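Local structure of F5/8 type C domain protein (Clostridium perfringens, 7JRM) at residues 85-90 with 124-129; 346-351 with 365-370. The protein probably binds carbohydrate through its CBM51 module, as a fragment of ZmpB, an O-glycopeptidase directed at mucin. All blocks are in the same frame, centred on the assembly; numbering follows the deposited sequence.

Overall arrangement
From the N terminus the chain first forms an Ig-like sheet, then enters the NPCBM/NEW2 region. Contact 1 lies there. It closes the 33-residue span between 85-90 and 124-129 and ties the loop after strand 83-85 to the start of strand 127-131. The chain later runs through helices 232-242, 251-270 and 273-288. Contact 2 follows, closing a shorter span of 13 residues between 346-351 and 365-370. It joins the approaches to parallel strands 350-352 and 372-384. The two contacts neither nest nor cross. They stand in series on opposite sides of the chain's centre. The centres of contact 1 and contact 2 are about 62 Å apart, and the nearest atoms of contact 1 and contact 2 are about 49 Å apart.

Contact 1 (85-90 with 124-129); sequences QLSDLN and FAKGIG
In the CBM51 β-sandwich, the loop leaving strand 83-85 meets the start of strand 127-131, and a salt bridge from K126 to D88 spans the two. K126 NZ lies 2.7 Å from D88 OD1. It comes in on the syn side of the carboxylate, 25° out of its plane, and the two side chains cross at about a right angle. The lysine chain is bent at chi2 (-73°) and chi3 (-70°), which brings its amine round to the aspartate. Along the way it passes the side chain of Q85, which crosses it obliquely and lies against part of its length. Q85 CG sits 3.8 Å from K126 CE.

Deeper in, S87 CB packs 3.4 Å from the carbonyl G127 O and 3.8 Å from I128 CD1. The D104 carboxylate links both segments, with OD1 hydrogen-bonded to S87 OG and G127 N and OD2 in a second salt bridge with K126 NZ. The lysine amine thus has two acidic partners, which would probably stabilise its positive charge. Within the loop, two backbone bonds, D88 N to Q85 O and L89 N to L86 O, keep the chain compactly turned.

Strand 215-224 adjoins both segments, its backbone bonding to L86 through A221, to K126 through D220 and to I128 through W218, while on strand 134-139 Y138 touches both L86 and I128, and I136 touches I128.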
# COMPACT_ATOMS: atom_id res chain seq x y z
N GLN A 85 24.68 13.32 -7.67
CA GLN A 85 25.10 14.59 -8.26
C GLN A 85 26.60 14.58 -8.50
O GLN A 85 27.38 14.12 -7.66
CB GLN A 85 24.71 15.75 -7.35
CG GLN A 85 23.21 16.01 -7.27
CD GLN A 85 22.69 16.78 -8.46
OE1 GLN A 85 23.45 17.44 -9.18
NE2 GLN A 85 21.38 16.72 -8.68
N LEU A 86 27.01 15.10 -9.66
CA LEU A 86 28.44 15.20 -9.95
C LEU A 86 29.13 16.16 -8.99
O LEU A 86 30.29 15.94 -8.61
CB LEU A 86 28.65 15.64 -11.40
CG LEU A 86 28.96 14.53 -12.41
CD1 LEU A 86 27.84 13.50 -12.45
CD2 LEU A 86 29.19 15.12 -13.79
N SER A 87 28.44 17.22 -8.59
CA SER A 87 29.00 18.16 -7.62
C SER A 87 29.15 17.54 -6.24
O SER A 87 29.89 18.09 -5.41
CB SER A 87 28.12 19.41 -7.55
OG SER A 87 26.90 19.14 -6.87
N ASP A 88 28.48 16.42 -5.97
CA ASP A 88 28.69 15.67 -4.74
C ASP A 88 29.83 14.67 -4.86
O ASP A 88 30.06 13.90 -3.92
CB ASP A 88 27.40 14.94 -4.35
CG ASP A 88 26.32 15.88 -3.85
OD1 ASP A 88 26.62 17.08 -3.66
OD2 ASP A 88 25.17 15.43 -3.65
N LEU A 89 30.54 14.66 -5.98
CA LEU A 89 31.70 13.81 -6.20
C LEU A 89 32.92 14.68 -6.46
O LEU A 89 32.83 15.91 -6.53
CB LEU A 89 31.46 12.85 -7.37
CG LEU A 89 30.36 11.79 -7.20
CD1 LEU A 89 29.89 11.29 -8.55
CD2 LEU A 89 30.86 10.64 -6.34
N ASN A 90 34.07 14.04 -6.61
CA ASN A 90 35.32 14.71 -6.93
C ASN A 90 35.74 14.35 -8.35
O ASN A 90 35.78 13.16 -8.70
CB ASN A 90 36.42 14.32 -5.94
CG ASN A 90 36.18 14.87 -4.55
OD1 ASN A 90 35.97 16.07 -4.37
ND2 ASN A 90 36.20 13.99 -3.55
N PHE A 124 19.18 26.65 -10.19
CA PHE A 124 19.54 25.31 -9.74
C PHE A 124 20.37 25.39 -8.46
O PHE A 124 21.21 26.28 -8.31
CB PHE A 124 20.34 24.56 -10.81
CG PHE A 124 19.57 24.31 -12.07
CD1 PHE A 124 19.49 25.28 -13.05
CD2 PHE A 124 18.94 23.09 -12.28
CE1 PHE A 124 18.79 25.05 -14.22
CE2 PHE A 124 18.24 22.86 -13.45
CZ PHE A 124 18.17 23.83 -14.42
N ALA A 125 20.12 24.46 -7.54
CA ALA A 125 20.96 24.37 -6.35
C ALA A 125 22.19 23.51 -6.59
O ALA A 125 23.21 23.69 -5.92
CB ALA A 125 20.14 23.81 -5.18
N LYS A 126 22.11 22.58 -7.55
CA LYS A 126 23.19 21.64 -7.82
C LYS A 126 23.65 21.78 -9.27
O LYS A 126 22.87 22.11 -10.16
CB LYS A 126 22.74 20.20 -7.55
CG LYS A 126 21.96 20.03 -6.27
CD LYS A 126 22.86 20.14 -5.05
CE LYS A 126 23.79 18.94 -4.94
NZ LYS A 126 24.89 19.18 -3.97
N GLY A 127 24.93 21.51 -9.48
CA GLY A 127 25.50 21.55 -10.81
C GLY A 127 26.96 21.95 -10.76
O GLY A 127 27.56 22.03 -9.69
N ILE A 128 27.52 22.19 -11.94
CA ILE A 128 28.92 22.55 -12.11
C ILE A 128 28.98 23.82 -12.95
O ILE A 128 28.51 23.83 -14.09
CB ILE A 128 29.73 21.43 -12.77
CG1 ILE A 128 29.66 20.15 -11.93
CG2 ILE A 128 31.18 21.86 -12.96
CD1 ILE A 128 30.33 20.27 -10.58
N GLY A 129 29.56 24.88 -12.39
CA GLY A 129 29.76 26.12 -13.11
C GLY A 129 31.18 26.22 -13.61
O GLY A 129 32.13 26.18 -12.82

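Contact 2 (346-351 with 365-370); sequences KNLETL and SKLKKL
The tight part of this contact is L370 CD1, which packs against the chain at E349-L351. L370 CD1 lies 3.6 Å from E349 O and 4.0 Å from L351 CB. L370 CG is anti to the backbone N (chi1 -169°), which carries CD1 across to the backbone of E349-L351. L348 CG also lies 4.2 Å from L370 CD1, and L348 CD2 meets L367 CD1 where the two side chains cross obliquely. Beside them E349 CA lies 3.3 Å from K369 O, and its hydrogen is directed at that oxygen, a weak CA-H...O contact.

The leucine spacing and the parallel strands 330-332, 350-352 and 372-384 are consistent with leucine-rich repeats. Here the turns leading into two successive strands stack. Strand pairing continues beyond, with E349 and L351 bonded to T372.

The other side is looser, and two waters bridge the backbones. One water donates to K346 O and to L348 O and accepts from K369 N. A second joins K346 O to K368 N. On the solvent side, exposed K369 runs extended alongside N347. K369 NZ donates to N347 OD1 over 2.9 Å, in the carbonyl plane at a C=O...N angle of 145°. N347 ND2 is held in turn by Y326 O.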
# COMPACT_ATOMS: atom_id res chain seq x y z
N LYS A 346 -21.80 -15.11 9.90
CA LYS A 346 -20.90 -13.97 9.89
C LYS A 346 -21.58 -12.68 9.46
O LYS A 346 -21.07 -11.59 9.76
CB LYS A 346 -19.70 -14.25 8.97
CG LYS A 346 -20.04 -14.26 7.49
CD LYS A 346 -18.85 -14.70 6.66
CE LYS A 346 -19.06 -14.38 5.18
NZ LYS A 346 -18.16 -15.18 4.31
N ASN A 347 -22.71 -12.76 8.76
CA ASN A 347 -23.43 -11.59 8.29
C ASN A 347 -24.57 -11.18 9.21
O ASN A 347 -25.38 -10.32 8.83
CB ASN A 347 -23.96 -11.83 6.87
CG ASN A 347 -22.86 -11.98 5.85
OD1 ASN A 347 -22.02 -11.09 5.68
ND2 ASN A 347 -22.84 -13.12 5.16
N LEU A 348 -24.66 -11.77 10.40
CA LEU A 348 -25.74 -11.45 11.32
C LEU A 348 -25.59 -10.01 11.82
O LEU A 348 -24.53 -9.62 12.32
CB LEU A 348 -25.74 -12.42 12.50
CG LEU A 348 -26.90 -12.28 13.49
CD1 LEU A 348 -28.23 -12.52 12.80
CD2 LEU A 348 -26.72 -13.23 14.66
N GLU A 349 -26.66 -9.23 11.67
CA GLU A 349 -26.67 -7.83 12.09
C GLU A 349 -27.57 -7.56 13.28
O GLU A 349 -27.29 -6.63 14.04
CB GLU A 349 -27.10 -6.93 10.93
CG GLU A 349 -26.30 -7.13 9.65
CD GLU A 349 -27.00 -6.60 8.42
OE1 GLU A 349 -28.03 -5.90 8.58
OE2 GLU A 349 -26.53 -6.87 7.30
N THR A 350 -28.63 -8.34 13.46
CA THR A 350 -29.58 -8.13 14.55
C THR A 350 -29.98 -9.47 15.13
O THR A 350 -30.36 -10.38 14.40
CB THR A 350 -30.82 -7.37 14.06
OG1 THR A 350 -30.45 -6.03 13.70
CG2 THR A 350 -31.88 -7.32 15.14
N LEU A 351 -29.90 -9.58 16.46
CA LEU A 351 -30.29 -10.79 17.18
C LEU A 351 -31.31 -10.41 18.25
O LEU A 351 -30.96 -9.74 19.22
CB LEU A 351 -29.08 -11.49 17.79
CG LEU A 351 -29.32 -12.87 18.41
CD1 LEU A 351 -30.20 -13.72 17.50
CD2 LEU A 351 -28.00 -13.57 18.67
N SER A 365 -19.03 -13.80 19.76
CA SER A 365 -17.92 -12.89 20.01
C SER A 365 -17.30 -12.38 18.71
O SER A 365 -16.91 -11.21 18.61
CB SER A 365 -16.87 -13.57 20.88
OG SER A 365 -16.25 -14.64 20.19
N LYS A 366 -17.18 -13.25 17.71
CA LYS A 366 -16.50 -12.91 16.46
C LYS A 366 -17.46 -12.44 15.37
O LYS A 366 -17.05 -12.34 14.21
CB LYS A 366 -15.69 -14.11 15.96
CG LYS A 366 -14.57 -14.53 16.90
CD LYS A 366 -14.06 -15.92 16.56
N LEU A 367 -18.71 -12.14 15.71
CA LEU A 367 -19.66 -11.60 14.74
C LEU A 367 -19.39 -10.10 14.60
O LEU A 367 -19.71 -9.32 15.50
CB LEU A 367 -21.09 -11.87 15.18
CG LEU A 367 -21.45 -13.33 15.49
CD1 LEU A 367 -22.92 -13.47 15.82
CD2 LEU A 367 -21.07 -14.23 14.32
N LYS A 368 -18.82 -9.71 13.46
CA LYS A 368 -18.37 -8.34 13.26
C LYS A 368 -19.49 -7.37 12.92
O LYS A 368 -19.27 -6.15 12.99
CB LYS A 368 -17.30 -8.29 12.16
CG LYS A 368 -16.10 -9.19 12.42
CD LYS A 368 -15.36 -9.50 11.13
CE LYS A 368 -14.31 -10.58 11.34
NZ LYS A 368 -14.73 -11.57 12.37
N LYS A 369 -20.67 -7.85 12.55
CA LYS A 369 -21.76 -6.99 12.13
C LYS A 369 -22.91 -6.95 13.13
O LYS A 369 -23.91 -6.27 12.88
CB LYS A 369 -22.29 -7.42 10.76
CG LYS A 369 -21.21 -7.59 9.70
CD LYS A 369 -21.78 -7.49 8.30
CE LYS A 369 -20.80 -8.02 7.27
NZ LYS A 369 -21.46 -8.29 5.96
N LEU A 370 -22.80 -7.66 14.25
CA LEU A 370 -23.89 -7.73 15.24
C LEU A 370 -23.91 -6.43 16.03
O LEU A 370 -23.31 -6.30 17.09
CB LEU A 370 -23.71 -8.94 16.15
CG LEU A 370 -24.89 -9.28 17.06
CD1 LEU A 370 -26.20 -9.17 16.30
CD2 LEU A 370 -24.73 -10.67 17.64
O HOH W 1 -22.01 -10.42 12.11
O HOH W 2 -18.62 -11.26 11.21